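Local coordinates for protein annexin B22 (PDB 4MDU) that binds acidic phospholipid membranes in a calcium-dependent manner, aggregates liposomes when calcium is present, and takes part in host-parasite interaction and worm reproduction, at residues R66-R71 with I106-Y111; S7-T12 with N140-A145; S39-R44 with I60-R65; R99-Q104 with R352-V357. All coordinates share one frame; numbering follows the deposited sequence.

Contact 1 (R66-R71 with I106-Y111); sequences RTNYER and IVDTPY
Asn-68 and Thr-109, each the first residue of a helix, bring their CA atoms to 6.5 Å, the nearest CA pair of 66-71 and 106-111. With CG anti to its backbone N (chi1 175°), the amide of Asn-68 reaches across to the start of helix 109-122 and works both ways. ND2 gives a nearly straight bond of 2.9 Å to Asp-108 OD1, in the amide's own plane and almost end-on to the C-O bond; amide and carboxylate lie within 12° of coplanar. OD1 accepts from Thr-109 N at 2.9 Å, a more bent bond whose donor stands above the carbonyl plane. Asp-108 OD1 is shared with Ser-7 OG, while OD2 takes Glu-8 N. A water joins Arg-71 NH2 (3.3 Å) to Val-107 O (2.7 Å), the guanidinium itself lying with one face over Thr-67 C and Asn-68 CA. Next to Asn-68 in the chain, Thr-67 forms a capping box with Glu-70, Glu-70 N bonding to Thr-67 OG1 at 3.2 Å. The contact thus ties the N-terminus of helix 68-82 to the connection between helices 96-106 and 109-122; Ile-106 packs on Leu-86 and Leu-90 of helix 86-93.

Contact 2 (S7-T12 with N140-A145); sequences SEFGIT and NDEMKA. Unlike the reference sequence in segment 7-12: Glu-8 (reference Gly).
An ST turn in the N-terminal loop before helix 38-48 sets Phe-9 against Glu-142 and Ala-145 at the beginning of helix 140-156, in the second annexin repeat. The turn is closed by Ser-7 OG, which accepts from Phe-9 N at 3.0 Å, and it presents the aromatic ring to one side of the helix. Glu-142 comes over a face of the ring: its CG stands 4.2 Å from the centroid of the Phe-9 ring, displaced toward the rim, in a CH-pi contact 18° off the ring normal. Glu-142 CB lies 3.7 Å from Phe-9 CZ, and the backbone O of Glu-142 comes to 3.5 Å from Phe-9 CE1. Ala-145 takes a different place, at the ring's edge and in its plane, with CB 3.8 Å from Phe-9 CE1. The carboxylate of Glu-142 turns to other partners: the chain is extended beyond CG, and His-17 NE2 at OE1, with Arg-13 NE and Ser-14 N at OE2, join more of the N-terminal segment to the helix. OE1 also bonds Trp-139 N, just before the helix. The ring touches Thr-109 and Pro-110 of helix 109-122 as well, so it bridges two helices. Glu-8, where the reference sequence has Gly, bends its exposed side chain away at chi2 and meets Ala-145 through its CB and backbone O, the latter 3.6 Å from Ala-145 CB.

Contact 3 (S39-R44 with I60-R65); sequences SADAER and INILAR
Within the helical bundle of the first annexin repeat, Ile-62 of helix 56-63 pushes its two branches against Asp-41 and Arg-44, one turn apart on helix 38-48. The buried side is the pairing of Asp-41 with Ile-62, where Asp-41 CA is 7.1 Å from Ile-62 CA. The two side chains slide past each other in opposite directions, and Ile-62 CG2, anti to its own backbone N, lies 3.9 Å from Asp-41 OD1. The buried carboxylate has a charged partner on each oxygen: OD1 forms a salt bridge of 3.1 Å with Arg-44 NH1, meeting the guanidinium at its edge and in its plane, and OD2 pairs with Arg-66 NE. The two arginines would be expected to favour the charged form of Asp-41. Phe-36 and, from helix 68-82, Ile-74 add further cover to this aspartate.

The solvent side is formed by Arg-44, which is exposed and lends little surface to the contact. Its chain runs extended from CG to NE, and only its base meets the isoleucine, yet the closest single approach of the contact falls there. The other branch of Ile-62, carried by CG1 with chi1 at -68°, spans both residues with its terminal methyl: CD1 sits 4.0 Å from Asp-41 O and 3.7 Å from Arg-44 CB.

Contact 4 (R99-Q104 with R352-V357); sequences RKVLCQ and RRTLCV
Val-101 of helix 96-106 and Thr-354 of helix 349-358 meet tip to tip, with their CA atoms 7.6 Å apart, joining the first annexin repeat to the fourth, which are distant in sequence. The interaction across the interface is van der Waals contact between branched side chains. Val-101 CG1 occupies the crowded position between its backbone N and carbonyl carbon (chi1 69°), which leaves CG2 anti to N; both methyls face helix 349-358. CG1 approaches Thr-354 CB at 4.0 Å and Thr-354 OG1 at 3.9 Å. The other methyl, Val-101 CG2, lies 4.0 Å from Thr-354 CG2 and also receives Leu-355, whose side chain crosses that of the valine at a slant and touches it through CD2 at 4.1 Å. Three residues, all buried, therefore carry the contact, and the approach is an easy one, with the methyls near ordinary van der Waals separation.

The hydroxyl of Thr-354 is used within its own helix: OG1, set anti to its carbonyl carbon, donates to Asp-350 O one turn earlier and is thus satisfied although it faces a valine methyl. Backbone bonds such as Cys-103 N to Arg-99 O and Cys-356 N to Arg-352 O, both 2.9 Å, maintain the two helices. Val-357 O accepts from Arg-65 NH1, shortly after helix 56-63.

Neighbouring helices pack on the pair: Ile-60 of helix 56-63 lies against Thr-354, while Leu-355 rests on Leu-312 and Met-313 of helix 311-320 and on Val-343 of helix 339-346.

Contact 1 touches contacts 2 and 3, and adjoins contact 4 in sequence without otherwise touching it. It meets contact 2 through Asp-108 OD1 and Ser-7 OG, 2.8 Å apart, and contact 3 through the salt bridge from Arg-66 NE to Asp-41 OD2, at 2.7 Å. Contact 3 in turn meets contact 4, where Arg-65 NH1 is 3.0 Å from Val-357 O and Ala-64 CB packs 3.6 Å from Val-357 CG1. Contacts 2 and 3 do not touch, their nearest atoms being about 12 Å apart. Contacts 1 and 2 lie away from the calcium sites, whereas the side chain of Ile-62 in contact 3 is about 9 Å from that of calcium-binding Met-49, and Leu-355 in contact 4 about 7 Å from Asp-346 and Met-302, side chain to side chain.

Contact 1 (R66-R71 with I106-Y111)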
# COMPACT_ATOMS: atom_id res chain seq x y z
N ARG B 66 -18.38 -11.89 25.58
CA ARG B 66 -19.71 -12.10 24.99
C ARG B 66 -19.68 -11.80 23.49
O ARG B 66 -18.89 -10.98 23.04
CB ARG B 66 -20.76 -11.21 25.66
CG ARG B 66 -20.85 -11.34 27.19
CD ARG B 66 -21.61 -12.61 27.64
NE ARG B 66 -21.80 -12.60 29.10
CZ ARG B 66 -20.93 -13.11 29.97
NH1 ARG B 66 -19.83 -13.71 29.52
NH2 ARG B 66 -21.16 -13.04 31.28
N THR B 67 -20.56 -12.44 22.71
CA THR B 67 -20.63 -12.12 21.29
C THR B 67 -21.31 -10.77 21.14
O THR B 67 -21.92 -10.26 22.10
CB THR B 67 -21.49 -13.12 20.54
OG1 THR B 67 -22.85 -12.95 20.95
CG2 THR B 67 -21.06 -14.54 20.85
N ASN B 68 -21.21 -10.21 19.95
CA ASN B 68 -21.89 -8.96 19.62
C ASN B 68 -23.40 -9.03 19.94
O ASN B 68 -23.94 -8.14 20.59
CB ASN B 68 -21.68 -8.61 18.15
CG ASN B 68 -22.48 -7.39 17.73
OD1 ASN B 68 -22.12 -6.26 18.06
ND2 ASN B 68 -23.55 -7.61 16.97
N TYR B 69 -24.06 -10.09 19.51
CA TYR B 69 -25.46 -10.28 19.85
C TYR B 69 -25.72 -10.20 21.37
O TYR B 69 -26.61 -9.46 21.83
CB TYR B 69 -26.03 -11.58 19.27
CG TYR B 69 -27.51 -11.71 19.55
CD1 TYR B 69 -28.46 -11.16 18.69
CD2 TYR B 69 -27.97 -12.35 20.69
CE1 TYR B 69 -29.81 -11.26 18.95
CE2 TYR B 69 -29.32 -12.45 20.97
CZ TYR B 69 -30.23 -11.90 20.10
OH TYR B 69 -31.57 -12.02 20.38
N GLU B 70 -24.95 -10.93 22.16
CA GLU B 70 -25.13 -10.85 23.60
C GLU B 70 -24.85 -9.44 24.15
O GLU B 70 -25.58 -8.94 25.01
CB GLU B 70 -24.28 -11.90 24.31
CG GLU B 70 -24.69 -13.32 23.94
CD GLU B 70 -23.63 -14.35 24.32
OE1 GLU B 70 -22.45 -13.98 24.48
OE2 GLU B 70 -23.99 -15.53 24.45
N ARG B 71 -23.81 -8.78 23.64
CA ARG B 71 -23.46 -7.46 24.15
C ARG B 71 -24.66 -6.52 23.93
O ARG B 71 -25.10 -5.84 24.85
CB ARG B 71 -22.18 -6.91 23.51
CG ARG B 71 -20.92 -7.74 23.84
CD ARG B 71 -19.61 -7.03 23.49
NE ARG B 71 -19.46 -6.81 22.05
CZ ARG B 71 -18.88 -7.67 21.21
NH1 ARG B 71 -18.40 -8.82 21.66
NH2 ARG B 71 -18.79 -7.38 19.93
N ILE B 106 -19.17 -2.05 22.68
CA ILE B 106 -20.61 -2.07 23.00
C ILE B 106 -21.49 -1.59 21.86
O ILE B 106 -22.70 -1.56 21.99
CB ILE B 106 -21.06 -1.24 24.23
CG1 ILE B 106 -20.15 -0.05 24.42
CG2 ILE B 106 -21.30 -2.12 25.48
CD1 ILE B 106 -20.23 0.88 23.29
N VAL B 107 -20.87 -1.18 20.76
CA VAL B 107 -21.60 -0.76 19.58
C VAL B 107 -21.86 -1.96 18.68
O VAL B 107 -20.99 -2.82 18.53
CB VAL B 107 -20.84 0.35 18.86
CG1 VAL B 107 -21.20 0.38 17.40
CG2 VAL B 107 -21.14 1.69 19.53
N ASP B 108 -23.06 -2.03 18.10
CA ASP B 108 -23.42 -3.12 17.19
C ASP B 108 -22.35 -3.24 16.11
O ASP B 108 -21.90 -2.23 15.55
CB ASP B 108 -24.80 -2.84 16.56
CG ASP B 108 -25.39 -4.05 15.85
OD1 ASP B 108 -24.98 -5.20 16.18
OD2 ASP B 108 -26.26 -3.85 14.97
N THR B 109 -21.92 -4.46 15.83
CA THR B 109 -20.84 -4.67 14.86
C THR B 109 -20.97 -3.82 13.59
O THR B 109 -20.01 -3.15 13.21
CB THR B 109 -20.75 -6.13 14.43
OG1 THR B 109 -20.58 -6.95 15.59
CG2 THR B 109 -19.60 -6.33 13.48
N PRO B 110 -22.13 -3.86 12.92
CA PRO B 110 -22.26 -3.07 11.69
C PRO B 110 -22.02 -1.57 11.88
O PRO B 110 -21.43 -0.95 11.00
CB PRO B 110 -23.70 -3.35 11.22
CG PRO B 110 -24.38 -4.03 12.37
CD PRO B 110 -23.30 -4.73 13.14
N TYR B 111 -22.46 -0.99 12.99
CA TYR B 111 -22.20 0.45 13.21
C TYR B 111 -20.70 0.67 13.42
O TYR B 111 -20.07 1.62 12.90
CB TYR B 111 -22.98 0.94 14.42
CG TYR B 111 -22.95 2.44 14.58
CD1 TYR B 111 -22.00 3.07 15.38
CD2 TYR B 111 -23.89 3.24 13.94
CE1 TYR B 111 -21.99 4.45 15.53
CE2 TYR B 111 -23.87 4.62 14.07
CZ TYR B 111 -22.92 5.21 14.87
OH TYR B 111 -22.92 6.58 15.00
O HOH W 1 -18.84 -4.38 18.55

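Contact 2 (S7-T12 with N140-A145)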
# COMPACT_ATOMS: atom_id res chain seq x y z
N SER B 7 -29.70 -6.56 17.08
CA SER B 7 -28.52 -6.41 16.23
C SER B 7 -28.89 -6.54 14.75
O SER B 7 -29.63 -7.45 14.38
CB SER B 7 -27.46 -7.46 16.57
OG SER B 7 -26.48 -7.50 15.55
N GLU B 8 -28.35 -5.65 13.92
CA GLU B 8 -28.61 -5.69 12.49
C GLU B 8 -27.87 -6.84 11.84
O GLU B 8 -28.08 -7.13 10.66
CB GLU B 8 -28.24 -4.36 11.83
CG GLU B 8 -29.03 -3.18 12.40
CD GLU B 8 -30.55 -3.41 12.37
OE1 GLU B 8 -31.03 -4.24 11.57
OE2 GLU B 8 -31.25 -2.76 13.17
N PHE B 9 -27.01 -7.51 12.61
CA PHE B 9 -26.32 -8.69 12.12
C PHE B 9 -27.07 -9.98 12.47
O PHE B 9 -26.86 -11.02 11.85
CB PHE B 9 -24.90 -8.77 12.67
CG PHE B 9 -23.86 -8.16 11.76
CD1 PHE B 9 -24.24 -7.36 10.70
CD2 PHE B 9 -22.51 -8.41 11.95
CE1 PHE B 9 -23.30 -6.80 9.85
CE2 PHE B 9 -21.56 -7.86 11.10
CZ PHE B 9 -21.97 -7.05 10.05
N GLY B 10 -27.94 -9.91 13.47
CA GLY B 10 -28.58 -11.11 13.98
C GLY B 10 -27.69 -11.89 14.94
O GLY B 10 -26.53 -11.54 15.16
N ILE B 11 -28.23 -12.97 15.50
CA ILE B 11 -27.56 -13.72 16.56
C ILE B 11 -26.10 -14.02 16.27
O ILE B 11 -25.27 -14.08 17.19
CB ILE B 11 -28.28 -15.04 16.90
CG1 ILE B 11 -29.69 -14.78 17.42
CG2 ILE B 11 -27.50 -15.82 17.94
CD1 ILE B 11 -30.71 -14.46 16.33
N THR B 12 -25.77 -14.21 14.99
CA THR B 12 -24.39 -14.50 14.62
C THR B 12 -23.94 -13.77 13.36
O THR B 12 -24.75 -13.18 12.64
CB THR B 12 -24.18 -16.00 14.37
OG1 THR B 12 -24.89 -16.40 13.19
CG2 THR B 12 -24.67 -16.82 15.56
N ASN B 140 -23.06 -10.66 1.75
CA ASN B 140 -24.11 -9.80 1.24
C ASN B 140 -24.97 -9.08 2.29
O ASN B 140 -25.11 -7.86 2.27
CB ASN B 140 -24.99 -10.56 0.24
CG ASN B 140 -24.24 -10.92 -1.03
OD1 ASN B 140 -23.25 -10.27 -1.38
ND2 ASN B 140 -24.70 -11.96 -1.73
N ASP B 141 -25.56 -9.86 3.19
CA ASP B 141 -26.45 -9.31 4.21
C ASP B 141 -25.71 -8.44 5.22
O ASP B 141 -26.24 -7.43 5.70
CB ASP B 141 -27.18 -10.45 4.91
CG ASP B 141 -28.21 -11.10 4.00
OD1 ASP B 141 -28.75 -10.38 3.15
OD2 ASP B 141 -28.48 -12.31 4.12
N GLU B 142 -24.49 -8.82 5.55
CA GLU B 142 -23.67 -8.05 6.48
C GLU B 142 -23.34 -6.71 5.84
O GLU B 142 -23.44 -5.67 6.49
CB GLU B 142 -22.40 -8.83 6.82
CG GLU B 142 -22.76 -10.15 7.51
CD GLU B 142 -21.60 -11.14 7.61
OE1 GLU B 142 -20.75 -11.16 6.70
OE2 GLU B 142 -21.57 -11.90 8.60
N MET B 143 -23.00 -6.76 4.56
CA MET B 143 -22.62 -5.57 3.82
C MET B 143 -23.75 -4.55 3.81
O MET B 143 -23.52 -3.34 4.01
CB MET B 143 -22.21 -5.95 2.39
CG MET B 143 -21.76 -4.78 1.54
SD MET B 143 -20.11 -4.17 1.95
CE MET B 143 -20.39 -2.43 1.80
N LYS B 144 -24.98 -5.05 3.59
CA LYS B 144 -26.17 -4.20 3.55
C LYS B 144 -26.44 -3.61 4.93
O LYS B 144 -26.82 -2.45 5.05
CB LYS B 144 -27.42 -4.97 3.05
CG LYS B 144 -27.32 -5.45 1.61
CD LYS B 144 -28.51 -6.32 1.21
CE LYS B 144 -28.36 -6.91 -0.18
NZ LYS B 144 -29.62 -7.59 -0.66
N ALA B 145 -26.25 -4.42 5.97
CA ALA B 145 -26.36 -3.90 7.33
C ALA B 145 -25.33 -2.81 7.60
O ALA B 145 -25.62 -1.83 8.30
CB ALA B 145 -26.24 -5.01 8.36

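Contact 3 (S39-R44 with I60-R65)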
# COMPACT_ATOMS: atom_id res chain seq x y z
N SER B 39 -29.95 -9.76 31.61
CA SER B 39 -30.22 -8.96 32.80
C SER B 39 -29.16 -9.17 33.87
O SER B 39 -28.72 -8.21 34.51
CB SER B 39 -31.60 -9.26 33.37
OG SER B 39 -31.83 -10.64 33.42
N ALA B 40 -28.74 -10.42 34.07
CA ALA B 40 -27.73 -10.71 35.09
C ALA B 40 -26.42 -9.99 34.77
O ALA B 40 -25.77 -9.43 35.65
CB ALA B 40 -27.49 -12.20 35.21
N ASP B 41 -26.04 -9.99 33.49
CA ASP B 41 -24.84 -9.27 33.08
C ASP B 41 -25.01 -7.78 33.26
O ASP B 41 -24.11 -7.09 33.74
CB ASP B 41 -24.48 -9.61 31.63
CG ASP B 41 -23.79 -10.95 31.52
OD1 ASP B 41 -23.10 -11.32 32.49
OD2 ASP B 41 -23.94 -11.61 30.47
N ALA B 42 -26.17 -7.28 32.84
CA ALA B 42 -26.54 -5.88 33.05
C ALA B 42 -26.35 -5.49 34.52
O ALA B 42 -25.70 -4.48 34.81
CB ALA B 42 -27.99 -5.62 32.61
N GLU B 43 -26.92 -6.28 35.42
CA GLU B 43 -26.81 -6.02 36.85
C GLU B 43 -25.35 -5.92 37.25
O GLU B 43 -24.94 -4.95 37.88
CB GLU B 43 -27.48 -7.12 37.68
CG GLU B 43 -28.98 -6.96 37.87
CD GLU B 43 -29.54 -7.86 38.96
OE1 GLU B 43 -28.75 -8.58 39.60
OE2 GLU B 43 -30.77 -7.84 39.19
N ARG B 44 -24.58 -6.93 36.86
CA ARG B 44 -23.16 -6.98 37.21
C ARG B 44 -22.38 -5.77 36.69
O ARG B 44 -21.57 -5.19 37.42
CB ARG B 44 -22.52 -8.29 36.74
CG ARG B 44 -23.03 -9.50 37.49
CD ARG B 44 -22.20 -10.74 37.18
NE ARG B 44 -22.92 -11.97 37.50
CZ ARG B 44 -23.57 -12.71 36.61
NH1 ARG B 44 -23.58 -12.35 35.33
NH2 ARG B 44 -24.20 -13.82 36.99
N ILE B 60 -14.53 -5.82 31.88
CA ILE B 60 -13.85 -6.48 30.77
C ILE B 60 -14.23 -7.94 30.70
O ILE B 60 -14.45 -8.48 29.61
CB ILE B 60 -12.32 -6.36 30.88
CG1 ILE B 60 -11.86 -4.97 30.48
CG2 ILE B 60 -11.65 -7.38 29.97
CD1 ILE B 60 -10.61 -4.51 31.20
N ASN B 61 -14.29 -8.59 31.86
CA ASN B 61 -14.53 -10.03 31.91
C ASN B 61 -15.94 -10.42 31.52
O ASN B 61 -16.26 -11.61 31.41
CB ASN B 61 -14.16 -10.61 33.28
CG ASN B 61 -12.66 -10.64 33.52
OD1 ASN B 61 -11.88 -10.60 32.57
ND2 ASN B 61 -12.26 -10.73 34.78
N ILE B 62 -16.80 -9.42 31.31
CA ILE B 62 -18.13 -9.67 30.79
C ILE B 62 -18.14 -9.34 29.29
O ILE B 62 -18.24 -10.23 28.44
CB ILE B 62 -19.19 -8.82 31.52
CG1 ILE B 62 -19.34 -9.26 32.97
CG2 ILE B 62 -20.54 -8.90 30.83
CD1 ILE B 62 -20.40 -8.45 33.71
N LEU B 63 -18.02 -8.05 28.99
CA LEU B 63 -18.16 -7.52 27.64
C LEU B 63 -17.20 -8.14 26.64
O LEU B 63 -17.60 -8.43 25.51
CB LEU B 63 -18.02 -5.99 27.66
CG LEU B 63 -19.12 -5.25 28.42
CD1 LEU B 63 -18.80 -3.77 28.54
CD2 LEU B 63 -20.48 -5.47 27.73
N ALA B 64 -15.95 -8.35 27.04
CA ALA B 64 -14.96 -9.01 26.17
C ALA B 64 -15.06 -10.54 26.19
O ALA B 64 -14.23 -11.24 25.59
CB ALA B 64 -13.55 -8.56 26.54
N ARG B 65 -16.06 -11.07 26.89
CA ARG B 65 -16.37 -12.50 26.84
C ARG B 65 -17.78 -12.82 26.31
O ARG B 65 -18.29 -13.91 26.55
CB ARG B 65 -16.17 -13.15 28.21
CG ARG B 65 -14.71 -13.14 28.73
CD ARG B 65 -13.73 -13.71 27.69
NE ARG B 65 -14.14 -15.02 27.20
CZ ARG B 65 -13.80 -15.52 26.02
NH1 ARG B 65 -13.01 -14.83 25.20
NH2 ARG B 65 -14.25 -16.72 25.65

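Contact 4 (R99-Q104 with R352-V357)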
# COMPACT_ATOMS: atom_id res chain seq x y z
N ARG B 99 -11.57 3.39 27.39
CA ARG B 99 -12.84 3.90 26.86
C ARG B 99 -12.96 3.65 25.35
O ARG B 99 -14.00 3.22 24.87
CB ARG B 99 -13.00 5.39 27.18
CG ARG B 99 -14.34 5.96 26.77
CD ARG B 99 -14.68 7.21 27.57
NE ARG B 99 -13.90 8.38 27.17
CZ ARG B 99 -14.06 9.60 27.68
NH1 ARG B 99 -14.96 9.82 28.63
NH2 ARG B 99 -13.31 10.61 27.25
N LYS B 100 -11.88 3.91 24.61
CA LYS B 100 -11.86 3.66 23.18
C LYS B 100 -12.29 2.22 22.87
O LYS B 100 -13.22 1.98 22.11
CB LYS B 100 -10.46 3.89 22.61
CG LYS B 100 -10.25 5.23 21.95
CD LYS B 100 -9.66 6.23 22.91
CE LYS B 100 -9.37 7.55 22.20
NZ LYS B 100 -8.57 7.32 20.97
N VAL B 101 -11.61 1.26 23.47
CA VAL B 101 -11.87 -0.12 23.11
C VAL B 101 -13.27 -0.51 23.58
O VAL B 101 -13.97 -1.28 22.91
CB VAL B 101 -10.77 -1.08 23.63
CG1 VAL B 101 -10.81 -1.18 25.15
CG2 VAL B 101 -10.92 -2.45 22.99
N LEU B 102 -13.69 0.03 24.71
CA LEU B 102 -15.03 -0.24 25.21
C LEU B 102 -16.10 0.27 24.23
O LEU B 102 -17.17 -0.32 24.09
CB LEU B 102 -15.26 0.41 26.57
CG LEU B 102 -14.67 -0.31 27.78
CD1 LEU B 102 -15.00 0.44 29.07
CD2 LEU B 102 -15.18 -1.74 27.86
N CYS B 103 -15.81 1.37 23.55
CA CYS B 103 -16.80 1.92 22.66
C CYS B 103 -16.90 1.08 21.40
O CYS B 103 -17.99 0.85 20.90
CB CYS B 103 -16.52 3.39 22.34
SG CYS B 103 -17.05 4.54 23.66
N GLN B 104 -15.77 0.59 20.89
CA GLN B 104 -15.82 -0.30 19.73
C GLN B 104 -16.65 -1.52 20.08
O GLN B 104 -17.47 -1.98 19.29
CB GLN B 104 -14.41 -0.70 19.30
CG GLN B 104 -13.57 0.50 18.91
CD GLN B 104 -14.26 1.36 17.87
OE1 GLN B 104 -14.52 0.90 16.75
NE2 GLN B 104 -14.58 2.60 18.23
N ARG B 352 -5.01 -3.17 26.73
CA ARG B 352 -4.28 -4.43 26.56
C ARG B 352 -5.06 -5.59 27.19
O ARG B 352 -5.26 -6.65 26.57
CB ARG B 352 -2.89 -4.34 27.22
CG ARG B 352 -2.27 -5.70 27.55
CD ARG B 352 -0.76 -5.60 27.66
NE ARG B 352 -0.34 -4.80 28.80
CZ ARG B 352 0.93 -4.47 29.06
NH1 ARG B 352 1.89 -4.90 28.24
NH2 ARG B 352 1.22 -3.73 30.12
N ARG B 353 -5.52 -5.36 28.41
CA ARG B 353 -6.22 -6.39 29.16
C ARG B 353 -7.49 -6.80 28.42
O ARG B 353 -7.80 -7.99 28.30
CB ARG B 353 -6.55 -5.87 30.55
CG ARG B 353 -7.07 -6.92 31.52
CD ARG B 353 -5.95 -7.84 32.03
NE ARG B 353 -6.35 -9.21 31.78
CZ ARG B 353 -5.68 -10.09 31.04
NH1 ARG B 353 -4.50 -9.80 30.51
NH2 ARG B 353 -6.20 -11.29 30.90
N THR B 354 -8.22 -5.81 27.91
CA THR B 354 -9.42 -6.09 27.13
C THR B 354 -9.10 -6.96 25.92
O THR B 354 -9.78 -7.95 25.67
CB THR B 354 -10.11 -4.81 26.65
OG1 THR B 354 -10.45 -3.98 27.78
CG2 THR B 354 -11.39 -5.16 25.88
N LEU B 355 -8.06 -6.60 25.16
CA LEU B 355 -7.68 -7.39 23.99
C LEU B 355 -7.33 -8.83 24.37
O LEU B 355 -7.70 -9.77 23.67
CB LEU B 355 -6.51 -6.75 23.26
CG LEU B 355 -6.70 -5.31 22.76
CD1 LEU B 355 -5.51 -4.90 21.92
CD2 LEU B 355 -7.99 -5.16 21.94
N CYS B 356 -6.61 -8.99 25.49
CA CYS B 356 -6.20 -10.32 25.93
C CYS B 356 -7.41 -11.18 26.27
O CYS B 356 -7.42 -12.39 26.00
CB CYS B 356 -5.24 -10.22 27.14
SG CYS B 356 -3.64 -9.52 26.65
N VAL B 357 -8.43 -10.57 26.86
CA VAL B 357 -9.61 -11.31 27.27
C VAL B 357 -10.41 -11.76 26.04
O VAL B 357 -10.93 -12.86 26.01
CB VAL B 357 -10.46 -10.48 28.22
CG1 VAL B 357 -11.85 -11.10 28.42
CG2 VAL B 357 -9.74 -10.34 29.54